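Local coordinates for protein translation initiation factor eIF2B subunit epsilon (Schizosaccharomyces pombe, PDB 5B04) that serves as a subunit of the eIF2B complex, which catalyses exchange of GDP for GTP on the gamma subunit of translation initiation factor eIF2, at residues I[153-158]-I[224-229]; I[183-188]-I[260-265]. One frame throughout, in Å; residues are numbered along the deposited sequence.

Interaction 1 (I[153-158]-I[224-229])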
ATOM      1  N   ALA I 153      28.709  57.942  10.903  1.00 90.71           N
ATOM      2  CA  ALA I 153      28.124  57.099   9.868  1.00 76.19           C
ATOM      3  C   ALA I 153      26.904  57.808   9.296  1.00 78.78           C
ATOM      4  O   ALA I 153      25.833  57.809   9.902  1.00 71.22           O
ATOM      5  CB  ALA I 153      27.751  55.738  10.426  1.00 80.95           C
ATOM      6  N   ILE I 154      27.072  58.412   8.125  1.00 83.69           N
ATOM      7  CA  ILE I 154      26.078  59.336   7.594  1.00 78.88           C
ATOM      8  C   ILE I 154      24.963  58.668   6.791  1.00 84.81           C
ATOM      9  O   ILE I 154      23.784  58.930   7.028  1.00 85.52           O
ATOM     10  CB  ILE I 154      26.755  60.404   6.712  1.00 74.18           C
ATOM     11  CG1 ILE I 154      27.736  61.221   7.549  1.00 81.29           C
ATOM     12  CG2 ILE I 154      25.720  61.318   6.086  1.00 87.65           C
ATOM     13  CD1 ILE I 154      27.123  61.776   8.816  1.00 92.24           C
ATOM     14  N   MET I 155      25.327  57.808   5.846  1.00 74.88           N
ATOM     15  CA  MET I 155      24.331  57.246   4.940  1.00 78.46           C
ATOM     16  C   MET I 155      24.573  55.772   4.613  1.00 74.28           C
ATOM     17  O   MET I 155      25.714  55.336   4.448  1.00 77.97           O
ATOM     18  CB  MET I 155      24.285  58.077   3.652  1.00 84.87           C
ATOM     19  CG  MET I 155      23.476  57.473   2.516  1.00 77.30           C
ATOM     20  SD  MET I 155      23.382  58.561   1.077  1.00 84.89           S
ATOM     21  CE  MET I 155      24.914  58.174   0.234  1.00 52.77           C
ATOM     22  N   THR I 156      23.486  55.008   4.538  1.00 70.17           N
ATOM     23  CA  THR I 156      23.540  53.613   4.120  1.00 71.15           C
ATOM     24  C   THR I 156      22.965  53.457   2.716  1.00 64.47           C
ATOM     25  O   THR I 156      21.796  53.764   2.478  1.00 59.32           O
ATOM     26  CB  THR I 156      22.769  52.697   5.088  1.00 70.78           C
ATOM     27  OG1 THR I 156      23.431  52.673   6.358  1.00 87.97           O
ATOM     28  CG2 THR I 156      22.695  51.281   4.536  1.00 73.37           C
ATOM     29  N   MET I 157      23.789  52.980   1.790  1.00 63.65           N
ATOM     30  CA  MET I 157      23.368  52.818   0.403  1.00 63.72           C
ATOM     31  C   MET I 157      22.806  51.425   0.136  1.00 64.21           C
ATOM     32  O   MET I 157      23.532  50.433   0.191  1.00 67.96           O
ATOM     33  CB  MET I 157      24.535  53.098  -0.545  1.00 63.31           C
ATOM     34  CG  MET I 157      25.047  54.527  -0.492  1.00 62.67           C
ATOM     35  SD  MET I 157      26.382  54.837  -1.665  1.00 72.73           S
ATOM     36  CE  MET I 157      27.697  53.851  -0.955  1.00 45.44           C
ATOM     37  N   VAL I 158      21.511  51.360  -0.153  1.00 54.12           N
ATOM     38  CA  VAL I 158      20.862  50.096  -0.487  1.00 59.47           C
ATOM     39  C   VAL I 158      21.131  49.720  -1.940  1.00 59.72           C
ATOM     40  O   VAL I 158      20.798  50.472  -2.857  1.00 69.51           O
ATOM     41  CB  VAL I 158      19.340  50.158  -0.254  1.00 57.88           C
ATOM     42  CG1 VAL I 158      18.660  48.926  -0.835  1.00 45.33           C
ATOM     43  CG2 VAL I 158      19.033  50.300   1.227  1.00 50.23           C
ATOM     44  N   ASP I 224      18.596  55.464  -0.652  1.00 68.01           N
ATOM     45  CA  ASP I 224      19.566  55.777   0.388  1.00 68.38           C
ATOM     46  C   ASP I 224      18.943  56.104   1.741  1.00 70.71           C
ATOM     47  O   ASP I 224      18.010  56.899   1.838  1.00 69.81           O
ATOM     48  CB  ASP I 224      20.447  56.939  -0.070  1.00 70.40           C
ATOM     49  CG  ASP I 224      21.287  56.589  -1.283  1.00 78.01           C
ATOM     50  OD1 ASP I 224      21.812  55.455  -1.333  1.00 66.42           O
ATOM     51  OD2 ASP I 224      21.419  57.439  -2.188  1.00 70.33           O
ATOM     52  N   ILE I 225      19.477  55.472   2.782  1.00 68.16           N
ATOM     53  CA  ILE I 225      19.113  55.786   4.157  1.00 66.26           C
ATOM     54  C   ILE I 225      20.052  56.861   4.684  1.00 68.21           C
ATOM     55  O   ILE I 225      21.261  56.651   4.749  1.00 61.87           O
ATOM     56  CB  ILE I 225      19.194  54.547   5.069  1.00 79.25           C
ATOM     57  CG1 ILE I 225      18.560  53.332   4.389  1.00 81.41           C
ATOM     58  CG2 ILE I 225      18.547  54.833   6.418  1.00 67.63           C
ATOM     59  CD1 ILE I 225      17.070  53.457   4.174  1.00 75.24           C
ATOM     60  N   CYS I 226      19.504  58.011   5.061  1.00 74.57           N
ATOM     61  CA  CYS I 226      20.334  59.141   5.469  1.00 61.65           C
ATOM     62  C   CYS I 226      20.115  59.539   6.924  1.00 71.78           C
ATOM     63  O   CYS I 226      19.051  59.298   7.487  1.00 72.01           O
ATOM     64  CB  CYS I 226      20.070  60.340   4.560  1.00 52.09           C
ATOM     65  SG  CYS I 226      20.640  60.126   2.861  1.00 70.50           S
ATOM     66  N   SER I 227      21.130  60.157   7.520  1.00 71.43           N
ATOM     67  CA  SER I 227      21.071  60.580   8.916  1.00 79.93           C
ATOM     68  C   SER I 227      20.573  62.016   9.051  1.00 80.30           C
ATOM     69  O   SER I 227      20.235  62.663   8.059  1.00 87.18           O
ATOM     70  CB  SER I 227      22.446  60.444   9.571  1.00 80.63           C
ATOM     71  OG  SER I 227      23.430  61.160   8.841  1.00 71.66           O
ATOM     72  N   ASN I 228      20.531  62.508  10.287  1.00 82.44           N
ATOM     73  CA  ASN I 228      20.115  63.879  10.567  1.00 77.22           C
ATOM     74  C   ASN I 228      21.034  64.915   9.930  1.00 80.46           C
ATOM     75  O   ASN I 228      20.590  65.989   9.528  1.00 74.05           O
ATOM     76  CB  ASN I 228      20.057  64.118  12.078  1.00 70.64           C
ATOM     77  CG  ASN I 228      18.714  63.758  12.677  1.00 84.94           C
ATOM     78  OD1 ASN I 228      17.667  64.051  12.102  1.00 94.45           O
ATOM     79  ND2 ASN I 228      18.737  63.122  13.843  1.00 90.96           N
ATOM     80  N   ASP I 229      22.316  64.578   9.842  1.00 79.50           N
ATOM     81  CA  ASP I 229      23.341  65.519   9.404  1.00 82.68           C
ATOM     82  C   ASP I 229      23.199  65.959   7.947  1.00 81.05           C
ATOM     83  O   ASP I 229      23.602  67.066   7.592  1.00 84.29           O
ATOM     84  CB  ASP I 229      24.730  64.909   9.610  1.00 75.22           C
ATOM     85  CG  ASP I 229      25.004  64.554  11.058  1.00 94.13           C
ATOM     86  OD1 ASP I 229      24.381  65.167  11.950  1.00123.81           O
ATOM     87  OD2 ASP I 229      25.845  63.663  11.303  1.00105.41           O
TER
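Ser-227 and Ile-154 meet where the paired strands part, and the carbonyl O of Ile-154 is gripped twice. Ser-227 OG lies 2.9 Å from it, in the carbonyl plane and on a lone pair, while Ser-227 N adds a weak bond to the same oxygen. With chi1 at 55°, OG sits between its own backbone N and carbonyl carbon, on the side of Ile-154; serine suits this strand end because its short hydroxyl can bond a backbone carbonyl that the bent N-H bond holds only weakly. Further along, Thr-156 and Ile-225 form an antiparallel hydrogen-bonded pair, with Thr-156 N to Ile-225 O at 2.8 Å and Ile-225 N to Thr-156 O at 2.9 Å. The beta-branched Thr-156 and Ile-225 suit extended backbone and touch on one face through their CB atoms, 4.0 Å apart.

The other face carries Met-155, Met-157, Asp-224 and Cys-226. Met-155 SD reaches across to Cys-226 SG at 3.6 Å and lies 3.5 Å from Asp-224 CB; the unbranched methionine suits this place because its sulfur touches both the thiol and the aspartate methylene. Asp-224 runs side by side with Met-157, and its OD1 comes within 3.5 Å of Met-157 CG.

Outside this shell, Asp-224 OD2 forms a salt bridge with Arg-244, which would offset the charge of the buried carboxylate, and His-143 and Arg-146 bond Thr-156 OG1. Helix 243-252 covers the face of Met-155 and Met-157, and helix 137-147 that of Thr-156 and Ile-225. A sheet covered on both faces by helices is consistent with the alpha/beta/alpha sandwich of GT-A nucleotidyl transferase-like domains.

Interaction 2 (I[183-188]-I[260-265])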
ATOM      1  N   THR I 183      32.241  45.001   7.998  1.00 94.36           N
ATOM      2  CA  THR I 183      31.508  46.180   8.443  1.00 81.80           C
ATOM      3  C   THR I 183      30.611  46.749   7.347  1.00 79.94           C
ATOM      4  O   THR I 183      29.822  47.660   7.597  1.00 90.28           O
ATOM      5  CB  THR I 183      32.469  47.281   8.926  1.00 87.30           C
ATOM      6  OG1 THR I 183      33.376  47.622   7.871  1.00 77.84           O
ATOM      7  CG2 THR I 183      33.263  46.800  10.130  1.00 93.87           C
ATOM      8  N   SER I 184      30.739  46.201   6.141  1.00 86.58           N
ATOM      9  CA  SER I 184      29.966  46.639   4.977  1.00 83.02           C
ATOM     10  C   SER I 184      30.091  48.142   4.739  1.00 81.02           C
ATOM     11  O   SER I 184      29.134  48.799   4.328  1.00 85.58           O
ATOM     12  CB  SER I 184      28.493  46.248   5.125  1.00 74.51           C
ATOM     13  OG  SER I 184      27.861  46.986   6.156  1.00 88.16           O
ATOM     14  N   GLN I 185      31.279  48.680   4.996  1.00 70.21           N
ATOM     15  CA  GLN I 185      31.544  50.095   4.769  1.00 69.66           C
ATOM     16  C   GLN I 185      32.107  50.327   3.375  1.00 75.13           C
ATOM     17  O   GLN I 185      33.126  49.744   3.003  1.00 82.42           O
ATOM     18  CB  GLN I 185      32.513  50.640   5.821  1.00 80.16           C
ATOM     19  CG  GLN I 185      33.178  51.951   5.426  1.00 85.41           C
ATOM     20  CD  GLN I 185      33.993  52.557   6.551  1.00 95.48           C
ATOM     21  OE1 GLN I 185      34.246  51.911   7.568  1.00 99.34           O
ATOM     22  NE2 GLN I 185      34.414  53.804   6.371  1.00 90.28           N
ATOM     23  N   CYS I 186      31.437  51.175   2.604  1.00 71.67           N
ATOM     24  CA  CYS I 186      31.925  51.541   1.282  1.00 70.24           C
ATOM     25  C   CYS I 186      33.173  52.406   1.415  1.00 62.51           C
ATOM     26  O   CYS I 186      33.138  53.468   2.030  1.00 66.29           O
ATOM     27  CB  CYS I 186      30.841  52.276   0.491  1.00 70.82           C
ATOM     28  SG  CYS I 186      31.323  52.735  -1.189  1.00 76.09           S
ATOM     29  N   VAL I 187      34.280  51.941   0.849  1.00 72.60           N
ATOM     30  CA  VAL I 187      35.530  52.684   0.934  1.00 67.04           C
ATOM     31  C   VAL I 187      35.876  53.295  -0.418  1.00 72.26           C
ATOM     32  O   VAL I 187      36.711  54.194  -0.512  1.00 86.21           O
ATOM     33  CB  VAL I 187      36.689  51.791   1.413  1.00 75.60           C
ATOM     34  CG1 VAL I 187      37.792  52.643   2.017  1.00 93.04           C
ATOM     35  CG2 VAL I 187      36.190  50.786   2.436  1.00 79.41           C
ATOM     36  N   HIS I 188      35.221  52.807  -1.465  1.00 75.38           N
ATOM     37  CA  HIS I 188      35.432  53.345  -2.801  1.00 67.43           C
ATOM     38  C   HIS I 188      34.165  53.285  -3.642  1.00 79.79           C
ATOM     39  O   HIS I 188      33.430  52.298  -3.616  1.00 79.91           O
ATOM     40  CB  HIS I 188      36.561  52.595  -3.512  1.00 73.82           C
ATOM     41  CG  HIS I 188      37.016  53.248  -4.781  1.00 88.35           C
ATOM     42  ND1 HIS I 188      36.231  53.308  -5.912  1.00 90.29           N
ATOM     43  CD2 HIS I 188      38.177  53.868  -5.094  1.00 95.55           C
ATOM     44  CE1 HIS I 188      36.890  53.941  -6.867  1.00 84.66           C
ATOM     45  NE2 HIS I 188      38.073  54.288  -6.398  1.00 93.81           N
ATOM     46  N   LYS I 260      31.529  58.462   7.478  1.00 78.37           N
ATOM     47  CA  LYS I 260      31.539  57.080   7.087  1.00 79.79           C
ATOM     48  C   LYS I 260      30.347  56.799   6.225  1.00 89.59           C
ATOM     49  O   LYS I 260      29.251  57.198   6.540  1.00 91.63           O
ATOM     50  CB  LYS I 260      31.465  56.202   8.320  1.00 83.46           C
ATOM     51  CG  LYS I 260      32.807  55.811   8.897  1.00 82.56           C
ATOM     52  CD  LYS I 260      32.642  55.238  10.288  1.00 84.49           C
ATOM     53  CE  LYS I 260      33.959  55.199  11.022  1.00 68.65           C
ATOM     54  NZ  LYS I 260      34.670  56.488  10.851  1.00 98.23           N
ATOM     55  N   ILE I 261      30.573  56.109   5.124  1.00 85.86           N
ATOM     56  CA  ILE I 261      29.503  55.760   4.204  1.00 78.62           C
ATOM     57  C   ILE I 261      29.367  54.237   4.177  1.00 86.60           C
ATOM     58  O   ILE I 261      30.360  53.517   4.305  1.00 89.49           O
ATOM     59  CB  ILE I 261      29.769  56.332   2.788  1.00 71.51           C
ATOM     60  CG1 ILE I 261      28.489  56.342   1.960  1.00 79.96           C
ATOM     61  CG2 ILE I 261      30.886  55.590   2.084  1.00 93.16           C
ATOM     62  CD1 ILE I 261      27.452  57.251   2.525  1.00 87.44           C
ATOM     63  N   HIS I 262      28.141  53.742   4.041  1.00 84.64           N
ATOM     64  CA  HIS I 262      27.902  52.306   4.165  1.00 77.09           C
ATOM     65  C   HIS I 262      27.023  51.729   3.061  1.00 72.93           C
ATOM     66  O   HIS I 262      26.231  52.438   2.440  1.00 67.64           O
ATOM     67  CB  HIS I 262      27.274  51.996   5.526  1.00 83.99           C
ATOM     68  CG  HIS I 262      28.249  52.028   6.661  1.00 87.07           C
ATOM     69  ND1 HIS I 262      29.095  50.977   6.942  1.00 78.94           N
ATOM     70  CD2 HIS I 262      28.513  52.982   7.584  1.00 87.63           C
ATOM     71  CE1 HIS I 262      29.839  51.283   7.990  1.00 86.21           C
ATOM     72  NE2 HIS I 262      29.506  52.494   8.399  1.00100.39           N
ATOM     73  N   CYS I 263      27.174  50.427   2.835  1.00 80.27           N
ATOM     74  CA  CYS I 263      26.389  49.709   1.839  1.00 71.69           C
ATOM     75  C   CYS I 263      25.585  48.576   2.463  1.00 62.84           C
ATOM     76  O   CYS I 263      26.054  47.900   3.379  1.00 68.31           O
ATOM     77  CB  CYS I 263      27.294  49.138   0.745  1.00 42.81           C
ATOM     78  SG  CYS I 263      27.869  50.334  -0.472  1.00102.32           S
ATOM     79  N   HIS I 264      24.373  48.377   1.962  1.00 57.67           N
ATOM     80  CA  HIS I 264      23.598  47.191   2.295  1.00 70.83           C
ATOM     81  C   HIS I 264      23.291  46.417   1.022  1.00 68.00           C
ATOM     82  O   HIS I 264      22.522  46.874   0.177  1.00 69.39           O
ATOM     83  CB  HIS I 264      22.300  47.552   3.015  1.00 77.17           C
ATOM     84  CG  HIS I 264      21.427  46.371   3.303  1.00 76.10           C
ATOM     85  ND1 HIS I 264      21.453  45.701   4.507  1.00 69.70           N
ATOM     86  CD2 HIS I 264      20.511  45.730   2.537  1.00 72.90           C
ATOM     87  CE1 HIS I 264      20.587  44.704   4.473  1.00 80.69           C
ATOM     88  NE2 HIS I 264      20.003  44.698   3.289  1.00 70.87           N
ATOM     89  N   VAL I 265      23.898  45.243   0.888  1.00 65.43           N
ATOM     90  CA  VAL I 265      23.692  44.420  -0.294  1.00 57.53           C
ATOM     91  C   VAL I 265      22.501  43.489  -0.112  1.00 56.88           C
ATOM     92  O   VAL I 265      22.572  42.512   0.633  1.00 71.18           O
ATOM     93  CB  VAL I 265      24.942  43.588  -0.627  1.00 52.77           C
ATOM     94  CG1 VAL I 265      24.683  42.705  -1.838  1.00 68.78           C
ATOM     95  CG2 VAL I 265      26.134  44.499  -0.872  1.00 49.45           C
TER
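Gln-185 lies against three consecutive residues of strand 260-265, meeting a different one with each step of its side chain. CB starts at the imidazole of His-262, 3.5 Å from CE1. CG is anti to the backbone N (chi1 162°), which places it 3.4 Å from Ile-261 O. The chain then stays extended, and the amide ends beside the aliphatic part of Lys-260, with NE2 3.6 Å from Lys-260 CG; the two side chains cross obliquely. Glutamine suits this partly exposed margin, since its methylenes pack on the strand while its tip is polar.

The backbone on either side of Gln-185 supplies the polar contacts. Cys-263 N donates to Ser-184 O at 3.0 Å in a nearly straight bond (N-H...O 175°), and His-262 ND1 makes a weak bond to that same oxygen, which lies at the ring edge, near its plane. Cys-186 N gives a weak bond to Ile-261 O. Next to these bonds, Cys-186 CB packs 3.7 Å from both Ile-261 CG2 and Cys-263 SG, small apolar groups fitted to a buried layer.

Strand 186-188 runs steeply across strand 260-265, at 109°, and pairs instead with strand 175-179, where Val-187 and His-188 both face Val-178 in a classic beta bulge. Cys-186 and Cys-263 also touch Phe-177 of that strand and Met-157 of strand 153-161. Arg-146 of helix 137-147 contacts Ser-184 and His-262, and His-209 of helix 204-209 lies against Gln-185.

Overall arrangement
The two interactions are about 10 Å apart between centres and alternate along the chain, in the order 153-158, 183-188, 224-229, 260-265. They belong to one mixed sheet of the N-terminal nucleotidyl transferase-like domain: strand 153-161 pairs antiparallel with 212-226 on one side and parallel with 260-266 on the other. Met-157 joins them directly, its N probably hydrogen-bonded to His-262 O and its O to His-264 N. Interaction 1 thus lies within the sheet, whereas interaction 2 brings the turn leading into strand 186-191 against strand 260-266. Both join segments more than 60 residues apart in sequence within this domain, which precedes the left-handed beta-helix part of this eIF2B subunit.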